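Local coordinates for ARF GTPase-activating protein GIT1 (Rattus norvegicus, PDB 6IUH), which probably acts as a GTPase-activating protein for ARF GTPases, with a C-terminal helical domain that binds partner proteins, at residues Glu14-Lys19 against Ser58-Arg63; Arg70-Leu75 against Ala119-Thr124. All coordinates share one frame; numbering follows the deposited sequence. Where two conformers were deposited one is given.

Contact 1 (Glu14-Lys19 against Ser58-Arg63); sequences EDVILK and SLFPKR
At one end of an antiparallel four-helix bundle, the kind of fold found in focal-adhesion-targeting (FAT) domains, the first turns of helix 13-35 meet the loop that leads from helix 42-57 into helix 67-87. The contact is almost entirely apolar, and L59 carries most of it. Its CG stands anti to its own carbonyl carbon (chi1 -70°), and chi2 of -177° extends the branch ending in CD1 straight at the helix. This methyl settles between D15 and K19, one turn apart, whose CB atoms both point toward the loop. CD1 comes within 3.5 Å of K19 CG, and the two side chains cross obliquely. The same methyl approaches V16 CA at 3.8 Å, so it rests on the helix backbone as well as on side chains. V16, turned less directly at the loop, adds a looser layer: its CG2 lies 4.3 Å from L59 CD1 and 4.4 Å from CZ of F60, whose ring it meets obliquely. F60 and V16 both continue inward onto helix 101-128, and P11 of the N-terminal loop packs on V16, L59 and F60 together.

No hydrogen bond passes between the two segments, and two of their polar atoms find partners nearby instead. S58 OG bonds to E55 O at the end of helix 42-57, and D15 N donates a hydrogen bond to S12 OG near the start of helix 13-35. K19 touches L59 through its aliphatic CB and CG, the chain then bending at chi2 (-59°) and again at chi4; it also packs on E55 and M56. D15 O accepts the helical bond from K19 N at 3.1 Å, and L59 CD1 lies against the same oxygen, 3.5 Å away, without bonding to it.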
# COMPACT_ATOMS: atom_id res chain seq x y z
N GLU A 14 5.08 13.22 -12.89
CA GLU A 14 3.98 13.95 -12.28
C GLU A 14 2.77 13.06 -12.07
O GLU A 14 2.12 13.11 -11.03
CB GLU A 14 3.60 15.17 -13.13
CG GLU A 14 4.61 16.31 -13.09
CD GLU A 14 5.85 16.04 -13.93
OE1 GLU A 14 5.86 15.05 -14.69
OE2 GLU A 14 6.82 16.83 -13.84
N ASP A 15 2.45 12.24 -13.07
CA ASP A 15 1.32 11.33 -12.97
C ASP A 15 1.56 10.25 -11.92
O ASP A 15 0.66 9.90 -11.16
CB ASP A 15 1.02 10.68 -14.32
CG ASP A 15 0.32 11.62 -15.28
OD1 ASP A 15 -0.29 12.60 -14.81
OD2 ASP A 15 0.39 11.38 -16.50
N VAL A 16 2.78 9.73 -11.87
CA VAL A 16 3.11 8.69 -10.89
C VAL A 16 3.02 9.24 -9.47
O VAL A 16 2.49 8.57 -8.58
CB VAL A 16 4.52 8.11 -11.13
CG1 VAL A 16 4.88 7.10 -10.06
CG2 VAL A 16 4.60 7.48 -12.50
N ILE A 17 3.51 10.46 -9.28
CA ILE A 17 3.42 11.11 -7.97
C ILE A 17 1.97 11.29 -7.53
O ILE A 17 1.62 11.02 -6.38
CB ILE A 17 4.13 12.48 -7.98
CG1 ILE A 17 5.65 12.29 -8.05
CG2 ILE A 17 3.76 13.29 -6.75
CD1 ILE A 17 6.42 13.57 -8.19
N LEU A 18 1.12 11.73 -8.46
CA LEU A 18 -0.30 11.94 -8.16
C LEU A 18 -0.98 10.66 -7.69
O LEU A 18 -1.69 10.66 -6.68
CB LEU A 18 -1.03 12.50 -9.38
CG LEU A 18 -0.75 13.96 -9.75
CD1 LEU A 18 -1.55 14.37 -10.98
CD2 LEU A 18 -1.06 14.87 -8.57
N LYS A 19 -0.77 9.57 -8.41
CA LYS A 19 -1.40 8.30 -8.05
C LYS A 19 -0.77 7.71 -6.79
O LYS A 19 -1.45 7.05 -6.01
CB LYS A 19 -1.31 7.31 -9.21
CG LYS A 19 -2.13 7.73 -10.43
CD LYS A 19 -3.60 7.89 -10.09
CE LYS A 19 -4.40 8.38 -11.28
NZ LYS A 19 -3.98 9.74 -11.72
N SER A 58 -2.57 1.21 -13.61
CA SER A 58 -3.05 1.49 -14.96
C SER A 58 -2.19 2.53 -15.68
O SER A 58 -2.32 2.71 -16.89
CB SER A 58 -4.51 1.95 -14.93
OG SER A 58 -4.64 3.20 -14.28
N LEU A 59 -1.33 3.22 -14.94
CA LEU A 59 -0.40 4.18 -15.54
C LEU A 59 0.66 3.48 -16.38
O LEU A 59 1.25 4.08 -17.28
CB LEU A 59 0.28 5.02 -14.45
CG LEU A 59 -0.54 6.04 -13.68
CD1 LEU A 59 0.36 6.78 -12.72
CD2 LEU A 59 -1.24 7.00 -14.63
N PHE A 60 0.90 2.22 -16.06
CA PHE A 60 1.95 1.44 -16.70
C PHE A 60 1.36 0.53 -17.78
O PHE A 60 0.18 0.20 -17.73
CB PHE A 60 2.71 0.64 -15.64
CG PHE A 60 3.41 1.50 -14.63
CD1 PHE A 60 2.75 1.94 -13.49
CD2 PHE A 60 4.74 1.87 -14.81
CE1 PHE A 60 3.39 2.73 -12.56
CE2 PHE A 60 5.38 2.67 -13.89
CZ PHE A 60 4.71 3.10 -12.75
N PRO A 61 2.19 0.15 -18.76
CA PRO A 61 1.72 -0.72 -19.85
C PRO A 61 1.13 -2.02 -19.33
O PRO A 61 1.52 -2.48 -18.25
CB PRO A 61 2.99 -0.98 -20.67
CG PRO A 61 3.86 0.18 -20.39
CD PRO A 61 3.59 0.55 -18.96
N LYS A 62 0.21 -2.61 -20.09
CA LYS A 62 -0.39 -3.89 -19.72
C LYS A 62 0.70 -4.94 -19.58
O LYS A 62 0.65 -5.79 -18.69
CB LYS A 62 -1.43 -4.31 -20.76
CG LYS A 62 -2.74 -3.54 -20.66
CD LYS A 62 -3.33 -3.25 -22.04
CE LYS A 62 -3.54 -4.52 -22.84
NZ LYS A 62 -4.11 -4.24 -24.19
N ARG A 63 1.70 -4.88 -20.46
CA ARG A 63 2.87 -5.74 -20.36
C ARG A 63 4.14 -4.90 -20.34
O ARG A 63 4.71 -4.61 -21.38
CB ARG A 63 2.90 -6.73 -21.52
CG ARG A 63 1.64 -7.59 -21.62
CD ARG A 63 1.69 -8.52 -22.81
NE ARG A 63 1.87 -7.81 -24.07
CZ ARG A 63 0.88 -7.30 -24.79
NH1 ARG A 63 1.14 -6.67 -25.93
NH2 ARG A 63 -0.37 -7.42 -24.37

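Contact 2 (Arg70-Leu75 against Ala119-Thr124); sequences RSSLRL and AKQLVT
Helices 67-87 and 101-128 run nearly antiparallel here: the axes of the short segments 70-75 and 119-124 approach to 9.0 Å at an angle of 155°, a close pairing within the helical bundle. S72 and L122 mark the tightest point, with CA atoms 6.4 Å apart, a spacing suited to the small serine. Q121 reaches across beside it. Its CB already lies 3.3 Å from S72 OG; CG, anti to the carbonyl carbon, sits farther from that oxygen, at 4.1 Å. The chain stays extended beyond CG, with CD 3.7 Å from S72 OG, and chi3 of 1° eclipses OE1 with CB, which points OE1 at the hydroxyl. OE1 thereby ends 2.8 Å from S72 OG, with L75 CD2 a looser neighbour. S72 OG has a single proton and two acceptors within reach, Q121 OE1 and P68 O, so it can serve one fully at a time.

Next to this polar pair the packing is apolar. L122 CD2 presses on S72 CB at 3.7 Å, while its CD1 meets L73 CD2 at 3.9 Å, the two leucines crossing at about a right angle. K120 and T124 turn elsewhere and hydrogen-bond to a chain of another protein, so helix 101-128 packs in the bundle and also binds a partner. An alanine in place of Q121 would remove OE1 and would probably cost S72 OG its acceptor on the neighbouring helix. The chemistry implies a leucine-lined interface with one polar link, from a buried serine to a partly exposed glutamine.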
# COMPACT_ATOMS: atom_id res chain seq x y z
N ARG A 70 7.80 -4.79 -13.73
CA ARG A 70 7.10 -6.06 -13.61
C ARG A 70 7.11 -6.56 -12.16
O ARG A 70 6.08 -6.98 -11.63
CB ARG A 70 7.73 -7.12 -14.51
CG ARG A 70 7.65 -6.81 -16.00
CD ARG A 70 8.34 -7.90 -16.81
NE ARG A 70 8.32 -7.61 -18.25
CZ ARG A 70 8.89 -8.38 -19.17
NH1 ARG A 70 9.52 -9.49 -18.82
NH2 ARG A 70 8.81 -8.03 -20.45
N SER A 71 8.28 -6.50 -11.54
CA SER A 71 8.45 -6.96 -10.16
C SER A 71 7.67 -6.11 -9.17
O SER A 71 6.98 -6.64 -8.29
CB SER A 71 9.93 -6.97 -9.78
OG SER A 71 10.11 -7.40 -8.44
N SER A 72 7.78 -4.80 -9.30
CA SER A 72 7.13 -3.89 -8.37
C SER A 72 5.61 -3.92 -8.52
O SER A 72 4.87 -3.83 -7.53
CB SER A 72 7.65 -2.47 -8.54
OG SER A 72 9.01 -2.39 -8.14
N LEU A 73 5.13 -4.05 -9.76
CA LEU A 73 3.69 -4.16 -9.98
C LEU A 73 3.14 -5.44 -9.38
O LEU A 73 2.03 -5.47 -8.86
CB LEU A 73 3.36 -4.09 -11.47
CG LEU A 73 3.38 -2.69 -12.08
CD1 LEU A 73 3.04 -2.74 -13.56
CD2 LEU A 73 2.43 -1.77 -11.33
N ARG A 74 3.93 -6.51 -9.45
CA ARG A 74 3.53 -7.78 -8.87
C ARG A 74 3.36 -7.65 -7.36
O ARG A 74 2.38 -8.14 -6.80
CB ARG A 74 4.56 -8.87 -9.19
CG ARG A 74 4.12 -10.26 -8.77
CD ARG A 74 5.09 -11.32 -9.27
NE ARG A 74 5.28 -11.26 -10.72
CZ ARG A 74 6.40 -10.86 -11.31
NH1 ARG A 74 7.45 -10.51 -10.58
NH2 ARG A 74 6.48 -10.83 -12.63
N LEU A 75 4.30 -6.97 -6.71
CA LEU A 75 4.23 -6.76 -5.27
C LEU A 75 3.05 -5.87 -4.89
O LEU A 75 2.30 -6.16 -3.96
CB LEU A 75 5.53 -6.15 -4.75
CG LEU A 75 5.61 -5.91 -3.25
CD1 LEU A 75 5.42 -7.21 -2.49
CD2 LEU A 75 6.95 -5.27 -2.91
N ALA A 119 4.96 0.92 -4.19
CA ALA A 119 4.64 2.24 -4.73
C ALA A 119 5.89 3.11 -4.80
O ALA A 119 6.13 3.78 -5.80
CB ALA A 119 3.56 2.91 -3.89
N LYS A 120 6.68 3.08 -3.73
CA LYS A 120 7.95 3.80 -3.67
C LYS A 120 8.90 3.33 -4.77
O LYS A 120 9.56 4.15 -5.42
CB LYS A 120 8.61 3.62 -2.30
CG LYS A 120 9.87 4.45 -2.11
CD LYS A 120 10.62 4.04 -0.85
CE LYS A 120 11.06 2.59 -0.92
NZ LYS A 120 11.69 2.13 0.34
N GLN A 121 8.98 2.02 -4.97
CA GLN A 121 9.85 1.47 -6.00
C GLN A 121 9.45 1.98 -7.38
O GLN A 121 10.30 2.36 -8.18
CB GLN A 121 9.82 -0.06 -5.98
CG GLN A 121 10.47 -0.67 -4.75
CD GLN A 121 10.21 -2.16 -4.61
OE1 GLN A 121 9.55 -2.77 -5.45
NE2 GLN A 121 10.73 -2.75 -3.54
N LEU A 122 8.15 2.02 -7.63
CA LEU A 122 7.62 2.50 -8.90
C LEU A 122 7.92 3.98 -9.12
O LEU A 122 8.19 4.40 -10.25
CB LEU A 122 6.12 2.25 -8.97
CG LEU A 122 5.73 0.77 -9.10
CD1 LEU A 122 4.24 0.57 -8.86
CD2 LEU A 122 6.13 0.24 -10.47
N VAL A 123 7.86 4.77 -8.05
CA VAL A 123 8.23 6.18 -8.12
C VAL A 123 9.69 6.32 -8.51
O VAL A 123 10.03 7.13 -9.38
CB VAL A 123 7.99 6.90 -6.77
CG1 VAL A 123 8.60 8.29 -6.80
CG2 VAL A 123 6.50 6.98 -6.46
N THR A 124 10.54 5.53 -7.87
CA THR A 124 11.98 5.56 -8.14
C THR A 124 12.29 5.15 -9.58
O THR A 124 13.07 5.81 -10.26
CB THR A 124 12.74 4.63 -7.18
OG1 THR A 124 12.60 5.10 -5.83
CG2 THR A 124 14.22 4.58 -7.53

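In the fold
From the N terminus the chain enters helix 13-35, turns back along helix 42-57, and contact 1 closes this first hairpin by bringing the following loop against the start of helix 13-35. Only then does helix 67-87 begin; contact 2 closes the second hairpin when helix 101-128 returns beside it. The two closures therefore follow in series, neither enclosing nor crossing the other. In space they adjoin, their centres about 11 Å apart at the same end of the bundle. F60 joins them by packing on L122 and L73, and V16 by packing on V123, so a shared apolar core unites both hairpins and the connecting loop.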